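Local coordinates for Ras-associated and pleckstrin homology domains-containing protein 1 (Homo sapiens, PDB 4GMV) that relays localised membrane signals, is implicated in regulating lamellipodial dynamics, targets EVL and VASP to the leading edge and negatively regulates cell adhesion, at residues S80-E85 with P234-K239; V211-D216 with T253-V258. All coordinates share one frame; numbering follows the deposited sequence.

Contact 1. Residues S80-E85 with P234-K239; sequences SELQME and PQIQKK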
ATOM      1  N   SER A  80      -8.503 -12.679  -3.214  1.00 42.42           N
ATOM      2  CA  SER A  80      -9.334 -13.234  -4.284  1.00 45.09           C
ATOM      3  C   SER A  80     -10.813 -13.322  -3.931  1.00 46.85           C
ATOM      4  O   SER A  80     -11.679 -12.962  -4.742  1.00 47.88           O
ATOM      5  CB  SER A  80      -8.797 -14.621  -4.671  1.00 47.24           C
ATOM      6  OG  SER A  80      -9.725 -15.355  -5.457  1.00 50.42           O
ATOM      7  N   GLU A  81     -11.085 -13.799  -2.720  1.00 47.44           N
ATOM      8  CA  GLU A  81     -12.441 -13.984  -2.219  1.00 49.27           C
ATOM      9  C   GLU A  81     -13.170 -12.675  -1.950  1.00 47.27           C
ATOM     10  O   GLU A  81     -14.396 -12.641  -1.896  1.00 48.82           O
ATOM     11  CB  GLU A  81     -12.412 -14.799  -0.933  1.00 51.01           C
ATOM     12  CG  GLU A  81     -12.974 -16.197  -1.084  1.00 55.32           C
ATOM     13  CD  GLU A  81     -13.781 -16.597   0.129  1.00 57.47           C
ATOM     14  OE1 GLU A  81     -13.163 -16.956   1.158  1.00 57.96           O
ATOM     15  OE2 GLU A  81     -15.025 -16.531   0.056  1.00 59.02           O
ATOM     16  N   LEU A  82     -12.412 -11.606  -1.759  1.00 43.71           N
ATOM     17  CA  LEU A  82     -13.007 -10.324  -1.420  1.00 42.27           C
ATOM     18  C   LEU A  82     -12.867  -9.300  -2.553  1.00 40.85           C
ATOM     19  O   LEU A  82     -13.218  -8.134  -2.388  1.00 40.07           O
ATOM     20  CB  LEU A  82     -12.429  -9.807  -0.097  1.00 40.29           C
ATOM     21  CG  LEU A  82     -12.679 -10.667   1.156  1.00 41.82           C
ATOM     22  CD1 LEU A  82     -11.908 -10.142   2.363  1.00 40.17           C
ATOM     23  CD2 LEU A  82     -14.167 -10.792   1.480  1.00 43.85           C
ATOM     24  N   GLN A  83     -12.385  -9.766  -3.705  1.00 41.10           N
ATOM     25  CA  GLN A  83     -12.119  -8.933  -4.878  1.00 40.59           C
ATOM     26  C   GLN A  83     -11.494  -7.569  -4.549  1.00 38.19           C
ATOM     27  O   GLN A  83     -12.068  -6.512  -4.831  1.00 37.87           O
ATOM     28  CB  GLN A  83     -13.366  -8.775  -5.743  1.00 42.89           C
ATOM     29  CG  GLN A  83     -13.662  -9.970  -6.640  1.00 45.85           C
ATOM     30  CD  GLN A  83     -14.890  -9.754  -7.503  1.00 48.64           C
ATOM     31  OE1 GLN A  83     -15.294  -8.615  -7.764  1.00 48.34           O
ATOM     32  NE2 GLN A  83     -15.500 -10.847  -7.943  1.00 51.74           N
ATOM     33  N   MET A  84     -10.309  -7.618  -3.951  1.00 36.40           N
ATOM     34  CA  MET A  84      -9.559  -6.424  -3.621  1.00 34.71           C
ATOM     35  C   MET A  84      -8.059  -6.698  -3.671  1.00 33.80           C
ATOM     36  O   MET A  84      -7.616  -7.845  -3.653  1.00 34.74           O
ATOM     37  CB  MET A  84      -9.989  -5.862  -2.248  1.00 33.85           C
ATOM     38  CG  MET A  84      -9.642  -6.724  -1.044  1.00 33.85           C
ATOM     39  SD  MET A  84     -10.173  -6.005   0.533  1.00 33.80           S
ATOM     40  CE  MET A  84     -11.910  -6.422   0.529  1.00 35.66           C
ATOM     41  N   GLU A  85      -7.277  -5.634  -3.744  1.00 32.85           N
ATOM     42  CA  GLU A  85      -5.828  -5.754  -3.725  1.00 32.39           C
ATOM     43  C   GLU A  85      -5.189  -4.602  -2.983  1.00 31.31           C
ATOM     44  O   GLU A  85      -5.751  -3.498  -2.928  1.00 31.24           O
ATOM     45  CB  GLU A  85      -5.233  -5.854  -5.133  1.00 33.49           C
ATOM     46  CG  GLU A  85      -6.084  -5.311  -6.266  1.00 35.22           C
ATOM     47  CD  GLU A  85      -5.279  -4.518  -7.266  1.00 35.80           C
ATOM     48  OE1 GLU A  85      -5.194  -4.944  -8.447  1.00 37.90           O
ATOM     49  OE2 GLU A  85      -4.754  -3.449  -6.873  1.00 34.56           O
ATOM     50  N   PRO A 234      -5.420  -6.935   8.202  1.00 37.93           N
ATOM     51  CA  PRO A 234      -4.719  -7.893   7.336  1.00 37.51           C
ATOM     52  C   PRO A 234      -5.188  -9.352   7.453  1.00 39.42           C
ATOM     53  O   PRO A 234      -5.207 -10.052   6.435  1.00 39.40           O
ATOM     54  CB  PRO A 234      -3.241  -7.771   7.778  1.00 37.02           C
ATOM     55  CG  PRO A 234      -3.215  -6.781   8.898  1.00 37.60           C
ATOM     56  CD  PRO A 234      -4.478  -5.982   8.811  1.00 37.50           C
ATOM     57  N   GLN A 235      -5.554  -9.782   8.667  1.00 41.45           N
ATOM     58  CA  GLN A 235      -5.960 -11.168   8.970  1.00 43.96           C
ATOM     59  C   GLN A 235      -7.283 -11.614   8.343  1.00 44.67           C
ATOM     60  O   GLN A 235      -7.537 -12.818   8.204  1.00 46.23           O
ATOM     61  CB  GLN A 235      -6.085 -11.376  10.484  1.00 46.71           C
ATOM     62  CG  GLN A 235      -4.810 -11.757  11.210  1.00 48.05           C
ATOM     63  CD  GLN A 235      -5.037 -12.037  12.693  1.00 51.95           C
ATOM     64  OE1 GLN A 235      -6.167 -12.293  13.138  1.00 54.16           O
ATOM     65  NE2 GLN A 235      -3.958 -11.998  13.467  1.00 53.13           N
ATOM     66  N   ILE A 236      -8.142 -10.656   8.002  1.00 43.68           N
ATOM     67  CA  ILE A 236      -9.452 -10.986   7.453  1.00 44.45           C
ATOM     68  C   ILE A 236      -9.330 -11.452   6.004  1.00 43.00           C
ATOM     69  O   ILE A 236      -8.787 -10.752   5.163  1.00 40.49           O
ATOM     70  CB  ILE A 236     -10.446  -9.814   7.598  1.00 44.16           C
ATOM     71  CG1 ILE A 236     -10.858  -9.658   9.056  1.00 46.22           C
ATOM     72  CG2 ILE A 236     -11.685 -10.051   6.751  1.00 44.73           C
ATOM     73  CD1 ILE A 236     -11.344  -8.270   9.396  1.00 46.10           C
ATOM     74  N   GLN A 237      -9.830 -12.655   5.740  1.00 45.22           N
ATOM     75  CA  GLN A 237      -9.702 -13.284   4.426  1.00 45.20           C
ATOM     76  C   GLN A 237     -11.046 -13.631   3.792  1.00 46.92           C
ATOM     77  O   GLN A 237     -11.114 -13.951   2.604  1.00 47.04           O
ATOM     78  CB  GLN A 237      -8.799 -14.519   4.512  1.00 46.21           C
ATOM     79  CG  GLN A 237      -7.354 -14.201   4.866  1.00 45.00           C
ATOM     80  CD  GLN A 237      -6.668 -13.301   3.846  1.00 42.50           C
ATOM     81  OE1 GLN A 237      -6.706 -13.566   2.640  1.00 42.79           O
ATOM     82  NE2 GLN A 237      -6.035 -12.233   4.323  1.00 40.51           N
ATOM     83  N   LYS A 238     -12.111 -13.558   4.586  1.00 48.91           N
ATOM     84  CA  LYS A 238     -13.465 -13.846   4.116  1.00 50.99           C
ATOM     85  C   LYS A 238     -14.448 -12.748   4.539  1.00 50.90           C
ATOM     86  O   LYS A 238     -14.084 -11.846   5.300  1.00 49.42           O
ATOM     87  CB  LYS A 238     -13.927 -15.226   4.609  1.00 54.51           C
ATOM     88  CG  LYS A 238     -14.061 -15.356   6.120  1.00 56.62           C
ATOM     89  CD  LYS A 238     -14.452 -16.768   6.538  1.00 60.27           C
ATOM     90  CE  LYS A 238     -14.852 -16.797   8.002  1.00 62.91           C
ATOM     91  NZ  LYS A 238     -14.886 -18.176   8.563  1.00 67.10           N
ATOM     92  N   LYS A 239     -15.678 -12.832   4.034  1.00 52.73           N
ATOM     93  CA  LYS A 239     -16.750 -11.885   4.345  1.00 52.99           C
ATOM     94  C   LYS A 239     -16.857 -11.613   5.843  1.00 53.49           C
ATOM     95  O   LYS A 239     -16.893 -12.538   6.653  1.00 55.64           O
ATOM     96  CB  LYS A 239     -18.085 -12.416   3.817  1.00 56.90           C
ATOM     97  CG  LYS A 239     -19.290 -11.508   4.041  1.00 57.84           C
ATOM     98  CD  LYS A 239     -20.603 -12.239   3.795  1.00 61.30           C
ATOM     99  CE  LYS A 239     -20.736 -12.717   2.354  1.00 61.78           C
ATOM    100  NZ  LYS A 239     -21.950 -13.559   2.168  1.00 65.67           N
TER
HETATM  101  O   HOH W   1     -16.381 -14.600   1.977  1.00 38.66           O

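Contact 2. Residues V211-D216 with T253-V258; sequences VYYGQD and TLHQWV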
ATOM      1  N   VAL A 211      -5.131  -0.749   3.765  1.00 26.86           N
ATOM      2  CA  VAL A 211      -6.021  -0.159   2.786  1.00 26.00           C
ATOM      3  C   VAL A 211      -5.874  -0.783   1.387  1.00 25.25           C
ATOM      4  O   VAL A 211      -4.779  -0.980   0.884  1.00 24.40           O
ATOM      5  CB  VAL A 211      -5.893   1.385   2.720  1.00 25.97           C
ATOM      6  CG1 VAL A 211      -4.429   1.824   2.706  1.00 25.32           C
ATOM      7  CG2 VAL A 211      -6.651   1.932   1.495  1.00 26.08           C
ATOM      8  N   TYR A 212      -7.013  -1.074   0.773  1.00 25.42           N
ATOM      9  CA  TYR A 212      -7.056  -1.907  -0.400  1.00 25.50           C
ATOM     10  C   TYR A 212      -7.826  -1.204  -1.491  1.00 25.93           C
ATOM     11  O   TYR A 212      -8.682  -0.365  -1.236  1.00 26.37           O
ATOM     12  CB  TYR A 212      -7.735  -3.244  -0.073  1.00 26.17           C
ATOM     13  CG  TYR A 212      -6.995  -4.091   0.925  1.00 25.84           C
ATOM     14  CD1 TYR A 212      -7.110  -3.848   2.295  1.00 26.08           C
ATOM     15  CD2 TYR A 212      -6.179  -5.142   0.505  1.00 25.77           C
ATOM     16  CE1 TYR A 212      -6.429  -4.623   3.215  1.00 26.43           C
ATOM     17  CE2 TYR A 212      -5.485  -5.914   1.418  1.00 25.93           C
ATOM     18  CZ  TYR A 212      -5.619  -5.652   2.781  1.00 26.38           C
ATOM     19  OH  TYR A 212      -4.935  -6.415   3.717  1.00 27.06           O
ATOM     20  N   TYR A 213      -7.524  -1.548  -2.723  1.00 26.51           N
ATOM     21  CA  TYR A 213      -8.341  -1.091  -3.817  1.00 27.54           C
ATOM     22  C   TYR A 213      -9.357  -2.187  -4.125  1.00 29.16           C
ATOM     23  O   TYR A 213      -8.984  -3.332  -4.410  1.00 29.58           O
ATOM     24  CB  TYR A 213      -7.465  -0.834  -5.009  1.00 27.69           C
ATOM     25  CG  TYR A 213      -6.513   0.347  -4.927  1.00 26.98           C
ATOM     26  CD1 TYR A 213      -6.982   1.660  -4.919  1.00 27.27           C
ATOM     27  CD2 TYR A 213      -5.136   0.147  -4.946  1.00 26.31           C
ATOM     28  CE1 TYR A 213      -6.106   2.729  -4.902  1.00 26.99           C
ATOM     29  CE2 TYR A 213      -4.255   1.213  -4.923  1.00 25.94           C
ATOM     30  CZ  TYR A 213      -4.744   2.492  -4.908  1.00 26.38           C
ATOM     31  OH  TYR A 213      -3.852   3.538  -4.899  1.00 26.88           O
ATOM     32  N   GLY A 214     -10.641  -1.857  -4.042  1.00 30.36           N
ATOM     33  CA  GLY A 214     -11.687  -2.805  -4.428  1.00 32.57           C
ATOM     34  C   GLY A 214     -11.702  -2.973  -5.935  1.00 34.28           C
ATOM     35  O   GLY A 214     -11.384  -2.031  -6.651  1.00 34.36           O
ATOM     36  N   GLN A 215     -12.045  -4.174  -6.402  1.00 36.23           N
ATOM     37  CA  GLN A 215     -12.090  -4.506  -7.826  1.00 38.74           C
ATOM     38  C   GLN A 215     -13.549  -4.755  -8.237  1.00 41.61           C
ATOM     39  O   GLN A 215     -14.205  -5.648  -7.690  1.00 42.45           O
ATOM     40  CB  GLN A 215     -11.255  -5.773  -8.139  1.00 39.33           C
ATOM     41  CG  GLN A 215      -9.910  -5.923  -7.414  1.00 37.34           C
ATOM     42  CD  GLN A 215      -9.328  -7.350  -7.478  1.00 38.34           C
ATOM     43  OE1 GLN A 215     -10.041  -8.349  -7.327  1.00 39.77           O
ATOM     44  NE2 GLN A 215      -8.017  -7.442  -7.699  1.00 37.62           N
ATOM     45  N   ASP A 216     -14.042  -3.966  -9.192  1.00 43.45           N
ATOM     46  CA  ASP A 216     -15.355  -4.167  -9.831  1.00 46.64           C
ATOM     47  C   ASP A 216     -16.531  -4.169  -8.837  1.00 47.10           C
ATOM     48  O   ASP A 216     -17.465  -4.975  -8.948  1.00 49.39           O
ATOM     49  CB  ASP A 216     -15.342  -5.431 -10.707  1.00 49.23           C
ATOM     50  CG  ASP A 216     -16.579  -5.563 -11.581  1.00 53.16           C
ATOM     51  OD1 ASP A 216     -16.998  -6.712 -11.838  1.00 55.48           O
ATOM     52  OD2 ASP A 216     -17.145  -4.526 -11.996  1.00 54.47           O
ATOM     53  N   THR A 253     -10.246  11.533  -6.208  1.00 39.34           N
ATOM     54  CA  THR A 253     -10.660  11.442  -4.813  1.00 37.80           C
ATOM     55  C   THR A 253     -10.121  10.160  -4.197  1.00 35.50           C
ATOM     56  O   THR A 253      -9.552  10.179  -3.102  1.00 34.55           O
ATOM     57  CB  THR A 253     -12.199  11.551  -4.707  1.00 38.88           C
ATOM     58  OG1 THR A 253     -12.613  12.775  -5.321  1.00 41.10           O
ATOM     59  CG2 THR A 253     -12.669  11.556  -3.271  1.00 38.04           C
ATOM     60  N   LEU A 254     -10.261   9.057  -4.922  1.00 35.16           N
ATOM     61  CA  LEU A 254      -9.760   7.762  -4.466  1.00 33.51           C
ATOM     62  C   LEU A 254      -8.272   7.806  -4.157  1.00 32.22           C
ATOM     63  O   LEU A 254      -7.849   7.434  -3.056  1.00 31.33           O
ATOM     64  CB  LEU A 254     -10.083   6.672  -5.489  1.00 33.98           C
ATOM     65  CG  LEU A 254      -9.509   5.266  -5.315  1.00 32.75           C
ATOM     66  CD1 LEU A 254     -10.105   4.547  -4.114  1.00 31.86           C
ATOM     67  CD2 LEU A 254      -9.728   4.460  -6.589  1.00 33.81           C
ATOM     68  N   HIS A 255      -7.485   8.290  -5.109  1.00 32.86           N
ATOM     69  CA  HIS A 255      -6.041   8.425  -4.908  1.00 32.31           C
ATOM     70  C   HIS A 255      -5.673   9.391  -3.824  1.00 32.10           C
ATOM     71  O   HIS A 255      -4.689   9.180  -3.127  1.00 31.26           O
ATOM     72  CB  HIS A 255      -5.331   8.795  -6.203  1.00 33.72           C
ATOM     73  CG  HIS A 255      -5.482   7.764  -7.282  1.00 34.32           C
ATOM     74  ND1 HIS A 255      -5.299   6.448  -7.051  1.00 33.26           N
ATOM     75  CD2 HIS A 255      -5.813   7.890  -8.632  1.00 36.41           C
ATOM     76  CE1 HIS A 255      -5.511   5.762  -8.194  1.00 34.46           C
ATOM     77  NE2 HIS A 255      -5.826   6.646  -9.161  1.00 36.48           N
ATOM     78  N   GLN A 256      -6.453  10.460  -3.668  1.00 33.23           N
ATOM     79  CA  GLN A 256      -6.226  11.404  -2.569  1.00 33.39           C
ATOM     80  C   GLN A 256      -6.420  10.712  -1.225  1.00 32.30           C
ATOM     81  O   GLN A 256      -5.617  10.898  -0.315  1.00 31.93           O
ATOM     82  CB  GLN A 256      -7.159  12.616  -2.669  1.00 35.32           C
ATOM     83  CG  GLN A 256      -6.692  13.723  -3.603  1.00 37.13           C
ATOM     84  CD  GLN A 256      -7.514  14.996  -3.453  1.00 39.31           C
ATOM     85  OE1 GLN A 256      -8.661  15.071  -3.888  1.00 40.18           O
ATOM     86  NE2 GLN A 256      -6.919  16.007  -2.840  1.00 40.51           N
ATOM     87  N   TRP A 257      -7.482   9.908  -1.105  1.00 31.88           N
ATOM     88  CA  TRP A 257      -7.757   9.194   0.139  1.00 31.16           C
ATOM     89  C   TRP A 257      -6.789   8.078   0.412  1.00 29.74           C
ATOM     90  O   TRP A 257      -6.231   7.984   1.507  1.00 29.50           O
ATOM     91  CB  TRP A 257      -9.209   8.719   0.202  1.00 31.54           C
ATOM     92  CG  TRP A 257     -10.149   9.822   0.622  1.00 32.96           C
ATOM     93  CD1 TRP A 257     -10.858  10.686  -0.199  1.00 34.31           C
ATOM     94  CD2 TRP A 257     -10.481  10.247   1.997  1.00 33.86           C
ATOM     95  NE1 TRP A 257     -11.592  11.571   0.546  1.00 35.76           N
ATOM     96  CE2 TRP A 257     -11.412  11.364   1.863  1.00 35.50           C
ATOM     97  CE3 TRP A 257     -10.114   9.821   3.271  1.00 33.67           C
ATOM     98  CZ2 TRP A 257     -11.944  12.017   2.966  1.00 37.15           C
ATOM     99  CZ3 TRP A 257     -10.663  10.475   4.374  1.00 35.39           C
ATOM    100  CH2 TRP A 257     -11.556  11.550   4.226  1.00 36.97           C
ATOM    101  N   VAL A 258      -6.560   7.227  -0.574  1.00 29.33           N
ATOM    102  CA  VAL A 258      -5.619   6.129  -0.385  1.00 28.68           C
ATOM    103  C   VAL A 258      -4.258   6.680   0.046  1.00 28.84           C
ATOM    104  O   VAL A 258      -3.712   6.269   1.089  1.00 28.74           O
ATOM    105  CB  VAL A 258      -5.507   5.249  -1.638  1.00 28.62           C
ATOM    106  CG1 VAL A 258      -4.322   4.298  -1.526  1.00 27.82           C
ATOM    107  CG2 VAL A 258      -6.800   4.471  -1.830  1.00 28.73           C
TER

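Contact 1. Residues S80-E85 with P234-K239
Glu-81 and Lys-239 meet through a single water, which accepts the backbone N-H of Lys-239, with N 2.8 Å from the water oxygen, and donates to the carboxylate, with OE2 of Glu-81 3.0 Å away. No direct hydrogen bond joins 80-85 to 234-239, so this bridge is their polar link. The other carboxylate oxygen, OE1, lies 3.9 Å from CB of Lys-238. Those two side chains run side by side in the same direction, but the lysine continues away, extended beyond CG, and forms no salt bridge with the glutamate.

Leu-82, itself buried, carries the apolar part. With CG anti to its own carbonyl carbon (chi1 -62°), it spreads both methyls against the facing backbone: CD2 is 3.6 Å from N of Lys-239, while CD1 lies 3.9 Å from C of Gln-237. Its one apolar side-chain partner here is looser, CD1 standing 4.4 Å from CG2 of Ile-236.

The loop is braced by Gln-237, whose NE2 bonds weakly to O of Pro-234 and whose OE1 accepts from Asn-107. The hydroxyl of Tyr-217, an ABL1 phosphorylation site unmodified here, hydrogen-bonds to the carbonyl oxygen of Leu-82. The turn of a beta hairpin, with a G1 beta bulge at Gln-83 and Met-84, thus joins the Ras-association domain to a PH-domain loop.

Contact 2. Residues V211-D216 with T253-V258
A helix laid against the strands of the PH domain, here the C-terminal helix 251-266 typical of that fold, meets the strand ending at Gly-214 through a small set of interlocking side chains. Strand 211-214 and helix segment 253-258 run nearly antiparallel, at 162°, with their axes 10.4 Å apart at closest approach. Side chains therefore span the gap, and no hydrogen bond crosses it.

The contact turns on Tyr-213, which meets three helix residues, with Val-258 as its main partner. The two methyls of Val-258 divide the work along the outer end of the Tyr-213 ring: CG2 lies 3.6 Å from CE1 of Tyr-213, whereas CG1, set anti to the valine's backbone N (chi1 168°), approaches the phenol oxygen, 3.5 Å from OH of Tyr-213. The approach to the ring is oblique. CG2 of Val-258 also meets CG2 of Val-211 at 4.2 Å, so the same methyl serves both strand residues.

One helical turn earlier, Leu-254 continues the apolar seam, its CD2 4.3 Å from CD1 of Tyr-213. His-255 comes in across the tyrosine at about a right angle. The phenol oxygen lies at the imidazole edge, near the ring plane, yet OH of Tyr-213 and ND1 of His-255 are 3.9 Å apart, too long for a hydrogen bond.

Beyond these pairs, strand 228-232 extends the packing surface: its Leu-229 touches Leu-254, Trp-257 and Val-258, and Leu-231 touches Val-211. Trp-257 turns to another part of the domain, against Phe-179 and Leu-181 of strand 174-181. The helix is thus packed against several strands of the PH domain, with strand 210-214 lying between 228-232 and the Ras-association strand 84-87.

The two contacts show how chemistry follows depth. Contact 2 is buried and lies within one domain, joining strand to helix mainly through apolar and aromatic side chains, with no hydrogen bond between the segments. Contact 1 is partly buried and spans two domains; it combines one leucine packed on backbone with an exposed water bridge from a carboxylate to a backbone N-H. Their centres are about 15 Å apart, and they meet where strands 84-87 and 210-214 are neighbours: probable backbone hydrogen bonds run from Tyr-213 N to Glu-85 O and from Gln-215 N to Gln-83 O. Strand 210-214 thus pairs with a Ras-association strand while Val-211 and Tyr-213 reach the PH helix.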